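Local coordinates for agarase (Pseudoalteromonas fuliginea, PDB 6XJ9), which probably hydrolyses agarose, the red-algal galactan, as a family GH50 glycoside hydrolase of a marine bacterium, at residues L91-A96 and I105-S110; S257-N262 and Q445-F450; A554-N557 and N563-S566. All blocks are in the same frame, centred on the assembly; numbering follows the deposited sequence.

Overall arrangement
The three contacts follow one another along the chain and share no helix, strand or sheet. Interaction 1 lies in the N-terminal CBM-like domain, on strands 89-97 and 103-111. Interaction 2, about 46 Å away between centres and on the opposite side of the chain's centre, ties the loop after helix 242-252 to the start of strand 449-453 in what is probably the catalytic part. Interaction 3 is the most remote, about 44 Å from the centre of the chain, where helices 553-560 and 567-572 meet; its centre is about 62 Å from that of interaction 2. The three therefore represent separate regions: an apolar sandwich interior, a polar loop anchorage and an outlying junction between two helices.

Interaction 1. Residues L91-A96 and I105-S110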
loop_
_atom_site.group_PDB
_atom_site.type_symbol
_atom_site.label_atom_id
_atom_site.label_comp_id
_atom_site.label_asym_id
_atom_site.label_seq_id
_atom_site.Cartn_x
_atom_site.Cartn_y
_atom_site.Cartn_z
ATOM N N LEU A 91 -0.090 -30.263 -10.680
ATOM C CA LEU A 91 0.098 -30.547 -9.271
ATOM C C LEU A 91 -0.333 -29.308 -8.485
ATOM O O LEU A 91 0.152 -28.205 -8.745
ATOM C CB LEU A 91 1.586 -30.859 -9.072
ATOM C CG LEU A 91 2.082 -30.937 -7.627
ATOM C CD1 LEU A 91 1.415 -32.080 -6.876
ATOM C CD2 LEU A 91 3.597 -31.092 -7.600
ATOM N N ALA A 92 -1.254 -29.497 -7.533
ATOM C CA ALA A 92 -1.926 -28.367 -6.911
ATOM C C ALA A 92 -1.776 -28.430 -5.396
ATOM O O ALA A 92 -1.903 -29.503 -4.804
ATOM C CB ALA A 92 -3.378 -28.375 -7.308
ATOM N N PHE A 93 -1.520 -27.267 -4.786
ATOM C CA PHE A 93 -1.391 -27.144 -3.343
ATOM C C PHE A 93 -2.426 -26.152 -2.824
ATOM O O PHE A 93 -2.540 -25.041 -3.337
ATOM C CB PHE A 93 0.011 -26.651 -2.968
ATOM C CG PHE A 93 1.162 -27.516 -3.422
ATOM C CD1 PHE A 93 1.569 -27.527 -4.748
ATOM C CD2 PHE A 93 1.857 -28.309 -2.520
ATOM C CE1 PHE A 93 2.637 -28.312 -5.164
ATOM C CE2 PHE A 93 2.923 -29.096 -2.937
ATOM C CZ PHE A 93 3.314 -29.097 -4.257
ATOM N N GLU A 94 -3.168 -26.553 -1.789
ATOM C CA GLU A 94 -4.076 -25.637 -1.123
ATOM C C GLU A 94 -3.397 -25.105 0.137
ATOM O O GLU A 94 -3.131 -25.871 1.066
ATOM C CB GLU A 94 -5.400 -26.326 -0.805
ATOM C CG GLU A 94 -6.424 -26.177 -1.907
ATOM C CD GLU A 94 -7.811 -26.618 -1.478
ATOM O OE1 GLU A 94 -8.005 -27.839 -1.294
ATOM O OE2 GLU A 94 -8.678 -25.738 -1.297
ATOM N N LEU A 95 -3.110 -23.792 0.134
ATOM C CA LEU A 95 -2.164 -23.189 1.063
ATOM C C LEU A 95 -2.747 -21.925 1.678
ATOM O O LEU A 95 -3.302 -21.086 0.977
ATOM C CB LEU A 95 -0.854 -22.852 0.333
ATOM C CG LEU A 95 -0.129 -24.016 -0.346
ATOM C CD1 LEU A 95 1.030 -23.519 -1.201
ATOM C CD2 LEU A 95 0.355 -25.046 0.669
ATOM N N ALA A 96 -2.568 -21.793 2.993
ATOM C CA ALA A 96 -2.818 -20.551 3.703
ATOM C C ALA A 96 -1.527 -20.095 4.375
ATOM O O ALA A 96 -0.549 -20.832 4.403
ATOM C CB ALA A 96 -3.924 -20.747 4.712
ATOM N N ILE A 105 7.592 -19.249 -1.464
ATOM C CA ILE A 105 8.006 -20.644 -1.384
ATOM C C ILE A 105 8.700 -21.031 -2.688
ATOM O O ILE A 105 8.393 -20.509 -3.757
ATOM C CB ILE A 105 6.823 -21.582 -1.061
ATOM C CG1 ILE A 105 5.675 -21.415 -2.063
ATOM C CG2 ILE A 105 6.349 -21.384 0.368
ATOM C CD1 ILE A 105 4.534 -22.388 -1.877
ATOM N N TYR A 106 9.672 -21.930 -2.562
ATOM C CA TYR A 106 10.294 -22.562 -3.705
ATOM C C TYR A 106 9.775 -23.993 -3.748
ATOM O O TYR A 106 9.748 -24.671 -2.719
ATOM C CB TYR A 106 11.818 -22.492 -3.567
ATOM C CG TYR A 106 12.371 -21.097 -3.735
ATOM C CD1 TYR A 106 12.347 -20.190 -2.686
ATOM C CD2 TYR A 106 12.913 -20.686 -4.946
ATOM C CE1 TYR A 106 12.843 -18.900 -2.837
ATOM C CE2 TYR A 106 13.426 -19.406 -5.110
ATOM C CZ TYR A 106 13.375 -18.505 -4.052
ATOM O OH TYR A 106 13.871 -17.235 -4.203
ATOM N N LEU A 107 9.333 -24.410 -4.943
ATOM C CA LEU A 107 8.827 -25.751 -5.153
ATOM C C LEU A 107 9.818 -26.494 -6.040
ATOM O O LEU A 107 9.953 -26.180 -7.224
ATOM C CB LEU A 107 7.427 -25.671 -5.772
ATOM C CG LEU A 107 6.884 -26.961 -6.389
ATOM C CD1 LEU A 107 6.741 -28.050 -5.340
ATOM C CD2 LEU A 107 5.542 -26.705 -7.067
ATOM N N ASP A 108 10.541 -27.443 -5.433
ATOM C CA ASP A 108 11.482 -28.276 -6.160
ATOM C C ASP A 108 10.929 -29.695 -6.255
ATOM O O ASP A 108 10.529 -30.281 -5.252
ATOM C CB ASP A 108 12.879 -28.250 -5.546
ATOM C CG ASP A 108 13.568 -26.918 -5.736
ATOM O OD1 ASP A 108 13.248 -25.979 -4.975
ATOM O OD2 ASP A 108 14.405 -26.830 -6.647
ATOM N N ILE A 109 10.863 -30.193 -7.491
ATOM C CA ILE A 109 10.464 -31.559 -7.792
ATOM C C ILE A 109 11.665 -32.252 -8.438
ATOM O O ILE A 109 12.264 -31.716 -9.369
ATOM C CB ILE A 109 9.210 -31.568 -8.689
ATOM C CG1 ILE A 109 8.084 -30.707 -8.108
ATOM C CG2 ILE A 109 8.741 -32.992 -8.958
ATOM C CD1 ILE A 109 7.002 -30.336 -9.103
ATOM N N SER A 110 12.026 -33.421 -7.892
ATOM C CA SER A 110 13.206 -34.181 -8.284
ATOM C C SER A 110 12.789 -35.590 -8.701
ATOM O O SER A 110 11.912 -36.186 -8.075
ATOM C CB SER A 110 14.211 -34.247 -7.148
ATOM O OG SER A 110 14.462 -32.962 -6.590
#
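Strands 91-96 and 105-110, carrying the facing pairs L91-I109, F93-L107 and L95-I105, run in roughly opposite directions, at 144° between their N-to-C vectors. Their axes come no nearer than 11.6 Å, far too wide for backbone hydrogen bonding. At the middle of the register the CA atoms of F93 and L107 are 10.5 Å apart, and the space between is spanned by side chains from both strands. All six are apolar and buried, as suits an interior lined by apolar side chains on both strands.

L91 and I109 reach for each other tip to tip, CD2 of L91 lying 3.8 Å from CD1 of I109. At the other end L95 meets I105 in the same manner, L95 CD1 to I105 CD1 at 3.7 Å. I105 sets its CG1 between the backbone N and the carbonyl carbon (chi1 55°), which sends CD1 across to L95 while CG2 stays beside the N.

This is the facing of two layers in a beta-sandwich. Strand 89-97 hydrogen-bonds to strands 128-134 and 199-210, whereas strand 103-111 pairs with 116-123 and 185-193, so the contact joins opposite layers of the CBM-like domain.

Between the two aliphatic pairs stands F93, whose long ring reaches across to meet L107. L107 approaches the ring obliquely with both methyls: its CD1 is 3.7 Å from F93 CZ and its CD2 3.8 Å from F93 CE1. With CG anti to the backbone N (chi1 165°), L107 holds that fork up to the far end of the ring. I206 flanks F93 within its own layer, and I190 does the same for L107.

Interaction 2. Residues S257-N262 and Q445-F450; sequences SKRPTN and QKVPYF
The guanidinium of R259 meets P448 at its edge, near the plane, with R259 NH2 4.1 Å from P448 CD. V447 comes at the group obliquely, its CG1 4.0 Å from R259 NH2. A water sits at the edge too, in the guanidinium plane, and accepts from R259 NE at 2.8 Å. The same water donates to the K446 carbonyl, O to O at 2.7 Å, so the arginine grips the facing loop through a bridge. A bend at chi2 (-80°) turns the chain of R259 toward this loop. NH2 also donates to the carbonyl of F430, just after helix 413-428. An arginine suits the place because its flat end can offer several N-H groups beside V447 and P448.

At the more exposed end K446 NZ donates to the S257 carbonyl oxygen at 3.1 Å, tilted 17° from the carbonyl plane. Its chain folds at chi3 and chi4 to bring the ammonium there, and D423 of helix 413-428 pairs with it as a salt bridge. A leucine in its place would probably leave the S257 carbonyl without this donor and D423 without this counter-charge.

Strand 449-453, parallel to 501-506, is probably part of this family's (beta/alpha)8 barrel. Each cation also holds a third element, D423 or F430, so the tie depends on precisely placed polar atoms, with V447 and P448 adding a small apolar contact.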
loop_
_atom_site.group_PDB
_atom_site.type_symbol
_atom_site.label_atom_id
_atom_site.label_comp_id
_atom_site.label_asym_id
_atom_site.label_seq_id
_atom_site.Cartn_x
_atom_site.Cartn_y
_atom_site.Cartn_z
ATOM N N SER A 257 13.498 20.017 -7.557
ATOM C CA SER A 257 14.576 20.177 -8.513
ATOM C C SER A 257 15.895 20.412 -7.784
ATOM O O SER A 257 16.940 20.444 -8.426
ATOM C CB SER A 257 14.269 21.285 -9.493
ATOM O OG SER A 257 14.064 22.507 -8.800
ATOM N N LYS A 258 15.834 20.550 -6.451
ATOM C CA LYS A 258 17.019 20.778 -5.632
ATOM C C LYS A 258 16.967 19.956 -4.347
ATOM O O LYS A 258 15.903 19.719 -3.783
ATOM C CB LYS A 258 17.168 22.268 -5.294
ATOM C CG LYS A 258 17.810 23.107 -6.395
ATOM N N ARG A 259 18.140 19.525 -3.877
ATOM C CA ARG A 259 18.198 18.761 -2.646
ATOM C C ARG A 259 17.596 19.593 -1.520
ATOM O O ARG A 259 17.841 20.793 -1.423
ATOM C CB ARG A 259 19.635 18.399 -2.260
ATOM C CG ARG A 259 20.274 17.316 -3.114
ATOM C CD ARG A 259 19.897 15.885 -2.766
ATOM N NE ARG A 259 20.552 14.962 -3.689
ATOM C CZ ARG A 259 20.101 13.747 -4.021
ATOM N NH1 ARG A 259 18.979 13.278 -3.504
ATOM N NH2 ARG A 259 20.782 13.005 -4.876
ATOM N N PRO A 260 16.829 18.957 -0.613
ATOM C CA PRO A 260 16.435 19.592 0.643
ATOM C C PRO A 260 17.638 20.048 1.471
ATOM O O PRO A 260 18.786 19.666 1.227
ATOM C CB PRO A 260 15.611 18.503 1.356
ATOM C CG PRO A 260 16.052 17.206 0.707
ATOM C CD PRO A 260 16.333 17.575 -0.736
ATOM N N THR A 261 17.338 20.874 2.472
ATOM C CA THR A 261 18.324 21.538 3.308
ATOM C C THR A 261 19.169 20.512 4.068
ATOM O O THR A 261 20.376 20.687 4.199
ATOM C CB THR A 261 17.619 22.596 4.165
ATOM O OG1 THR A 261 16.871 21.900 5.159
ATOM C CG2 THR A 261 16.649 23.423 3.355
ATOM N N ASN A 262 18.543 19.408 4.501
ATOM C CA ASN A 262 19.219 18.372 5.273
ATOM C C ASN A 262 20.063 17.435 4.388
ATOM O O ASN A 262 20.650 16.470 4.882
ATOM C CB ASN A 262 18.227 17.629 6.181
ATOM C CG ASN A 262 17.320 16.676 5.424
ATOM O OD1 ASN A 262 17.386 16.594 4.207
ATOM N ND2 ASN A 262 16.444 15.972 6.124
ATOM N N GLN A 445 24.880 17.998 -13.105
ATOM C CA GLN A 445 25.502 18.544 -11.912
ATOM C C GLN A 445 24.452 18.639 -10.811
ATOM O O GLN A 445 24.431 19.613 -10.064
ATOM C CB GLN A 445 26.166 19.891 -12.223
ATOM C CG GLN A 445 27.480 19.768 -12.992
ATOM C CD GLN A 445 28.103 21.104 -13.332
ATOM O OE1 GLN A 445 28.474 21.884 -12.463
ATOM N NE2 GLN A 445 28.224 21.381 -14.616
ATOM N N LYS A 446 23.617 17.595 -10.697
ATOM C CA LYS A 446 22.486 17.585 -9.779
ATOM C C LYS A 446 22.399 16.266 -9.006
ATOM O O LYS A 446 22.023 16.279 -7.838
ATOM C CB LYS A 446 21.169 17.782 -10.538
ATOM C CG LYS A 446 20.745 19.226 -10.775
ATOM C CD LYS A 446 19.779 19.383 -11.935
ATOM C CE LYS A 446 18.542 18.511 -11.840
ATOM N NZ LYS A 446 17.411 19.215 -11.188
ATOM N N VAL A 447 22.686 15.133 -9.669
ATOM C CA VAL A 447 22.622 13.838 -9.002
ATOM C C VAL A 447 23.888 13.056 -9.336
ATOM O O VAL A 447 24.166 12.832 -10.515
ATOM C CB VAL A 447 21.367 13.031 -9.401
ATOM C CG1 VAL A 447 21.278 11.709 -8.647
ATOM C CG2 VAL A 447 20.077 13.824 -9.223
ATOM N N PRO A 448 24.657 12.593 -8.318
ATOM C CA PRO A 448 25.852 11.777 -8.547
ATOM C C PRO A 448 25.450 10.468 -9.230
ATOM O O PRO A 448 24.288 10.060 -9.153
ATOM C CB PRO A 448 26.385 11.474 -7.132
ATOM C CG PRO A 448 25.747 12.529 -6.257
ATOM C CD PRO A 448 24.400 12.814 -6.884
ATOM N N TYR A 449 26.418 9.837 -9.903
ATOM C CA TYR A 449 26.126 8.696 -10.755
ATOM C C TYR A 449 27.285 7.706 -10.695
ATOM O O TYR A 449 28.402 8.070 -10.350
ATOM C CB TYR A 449 25.818 9.145 -12.184
ATOM C CG TYR A 449 26.991 9.752 -12.917
ATOM C CD1 TYR A 449 27.231 11.118 -12.858
ATOM C CD2 TYR A 449 27.869 8.970 -13.656
ATOM C CE1 TYR A 449 28.306 11.685 -13.527
ATOM C CE2 TYR A 449 28.958 9.525 -14.321
ATOM C CZ TYR A 449 29.174 10.891 -14.256
ATOM O OH TYR A 449 30.233 11.464 -14.916
ATOM N N PHE A 450 26.979 6.440 -10.992
ATOM C CA PHE A 450 27.968 5.379 -11.074
ATOM C C PHE A 450 28.233 5.130 -12.555
ATOM O O PHE A 450 27.287 5.135 -13.336
ATOM C CB PHE A 450 27.433 4.146 -10.339
ATOM C CG PHE A 450 27.456 4.292 -8.834
ATOM C CD1 PHE A 450 26.577 5.148 -8.180
ATOM C CD2 PHE A 450 28.411 3.632 -8.074
ATOM C CE1 PHE A 450 26.627 5.308 -6.800
ATOM C CE2 PHE A 450 28.456 3.790 -6.695
ATOM C CZ PHE A 450 27.561 4.622 -6.065
HETATM O O HOH W 1 22.743 15.359 -5.371
#

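Interaction 3. Residues A554-N557 and N563-S566; sequences AELN and NLAS
N557 clamps the backbone of L564 with both ends of its amide, and this is the close-fitting half of the contact. With CG anti to the carbonyl carbon, beside the backbone N (chi1 -82°), N557 carries its amide to that backbone. OD1 of N557 accepts from L564 N at 2.8 Å, the donor standing above the carbonyl plane by 40°. From the other end of the amide N557 ND2 donates to L564 O at 2.9 Å, here in the plane of that carbonyl and on a lone pair. Two bonds of opposite direction fix the rotation of the amide, a task for which asparagine, short and both donor and acceptor, is well fitted. L564 CB lies 3.3 Å from N557 OD1, a close fit beside the bonds.

The clamp closes the short connection between two consecutive helices, 553-560 and 567-572. S566 is the N-cap of the second and accepts with its OG from the backbone N of E569.

Looser contact lies on both flanks. Inside, L556 and L564 barely touch, CD2 of L556 to CD1 of L564 being 4.2 Å, and both also lean on F570, as befits buried leucines. N563, exposed, turns its CB away from the 554-557 segment and adds only a little to the contact.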
loop_
_atom_site.group_PDB
_atom_site.type_symbol
_atom_site.label_atom_id
_atom_site.label_comp_id
_atom_site.label_asym_id
_atom_site.label_seq_id
_atom_site.Cartn_x
_atom_site.Cartn_y
_atom_site.Cartn_z
ATOM N N ALA A 554 57.879 -34.592 -8.096
ATOM C CA ALA A 554 57.628 -35.731 -7.225
ATOM C C ALA A 554 56.796 -35.344 -6.003
ATOM O O ALA A 554 55.944 -36.122 -5.581
ATOM C CB ALA A 554 58.932 -36.380 -6.813
ATOM N N GLU A 555 57.065 -34.161 -5.430
ATOM C CA GLU A 555 56.353 -33.697 -4.245
ATOM C C GLU A 555 54.889 -33.393 -4.575
ATOM O O GLU A 555 54.001 -33.645 -3.762
ATOM C CB GLU A 555 57.031 -32.465 -3.629
ATOM C CG GLU A 555 58.437 -32.708 -3.108
ATOM C CD GLU A 555 58.555 -33.552 -1.849
ATOM O OE1 GLU A 555 59.634 -34.141 -1.639
ATOM O OE2 GLU A 555 57.579 -33.624 -1.081
ATOM N N LEU A 556 54.643 -32.829 -5.766
ATOM C CA LEU A 556 53.286 -32.499 -6.189
ATOM C C LEU A 556 52.513 -33.784 -6.490
ATOM O O LEU A 556 51.361 -33.922 -6.072
ATOM C CB LEU A 556 53.333 -31.560 -7.404
ATOM C CG LEU A 556 51.975 -31.055 -7.904
ATOM C CD1 LEU A 556 52.075 -29.643 -8.448
ATOM C CD2 LEU A 556 51.395 -31.978 -8.962
ATOM N N ASN A 557 53.170 -34.720 -7.198
ATOM C CA ASN A 557 52.627 -36.041 -7.493
ATOM C C ASN A 557 52.110 -36.690 -6.213
ATOM O O ASN A 557 51.101 -37.395 -6.239
ATOM C CB ASN A 557 53.664 -36.970 -8.128
ATOM C CG ASN A 557 53.846 -36.768 -9.619
ATOM O OD1 ASN A 557 52.907 -36.409 -10.333
ATOM N ND2 ASN A 557 55.057 -37.006 -10.095
ATOM N N ASN A 563 50.989 -39.189 -11.108
ATOM C CA ASN A 563 52.188 -39.884 -11.533
ATOM C C ASN A 563 52.719 -39.185 -12.780
ATOM O O ASN A 563 52.955 -39.823 -13.804
ATOM C CB ASN A 563 51.910 -41.370 -11.791
ATOM C CG ASN A 563 51.655 -42.162 -10.523
ATOM O OD1 ASN A 563 52.484 -42.177 -9.612
ATOM N ND2 ASN A 563 50.518 -42.836 -10.457
ATOM N N LEU A 564 52.880 -37.861 -12.683
ATOM C CA LEU A 564 53.455 -37.081 -13.765
ATOM C C LEU A 564 54.940 -37.423 -13.875
ATOM O O LEU A 564 55.643 -37.479 -12.868
ATOM C CB LEU A 564 53.256 -35.588 -13.474
ATOM C CG LEU A 564 51.814 -35.116 -13.287
ATOM C CD1 LEU A 564 51.785 -33.685 -12.772
ATOM C CD2 LEU A 564 51.032 -35.231 -14.586
ATOM N N ALA A 565 55.401 -37.633 -15.113
ATOM C CA ALA A 565 56.769 -38.047 -15.384
ATOM C C ALA A 565 57.732 -36.876 -15.193
ATOM O O ALA A 565 58.861 -37.067 -14.746
ATOM C CB ALA A 565 56.865 -38.618 -16.777
ATOM N N SER A 566 57.274 -35.665 -15.532
ATOM C CA SER A 566 58.150 -34.506 -15.566
ATOM C C SER A 566 57.341 -33.216 -15.452
ATOM O O SER A 566 56.129 -33.208 -15.671
ATOM C CB SER A 566 58.975 -34.503 -16.828
ATOM O OG SER A 566 58.187 -34.094 -17.934
#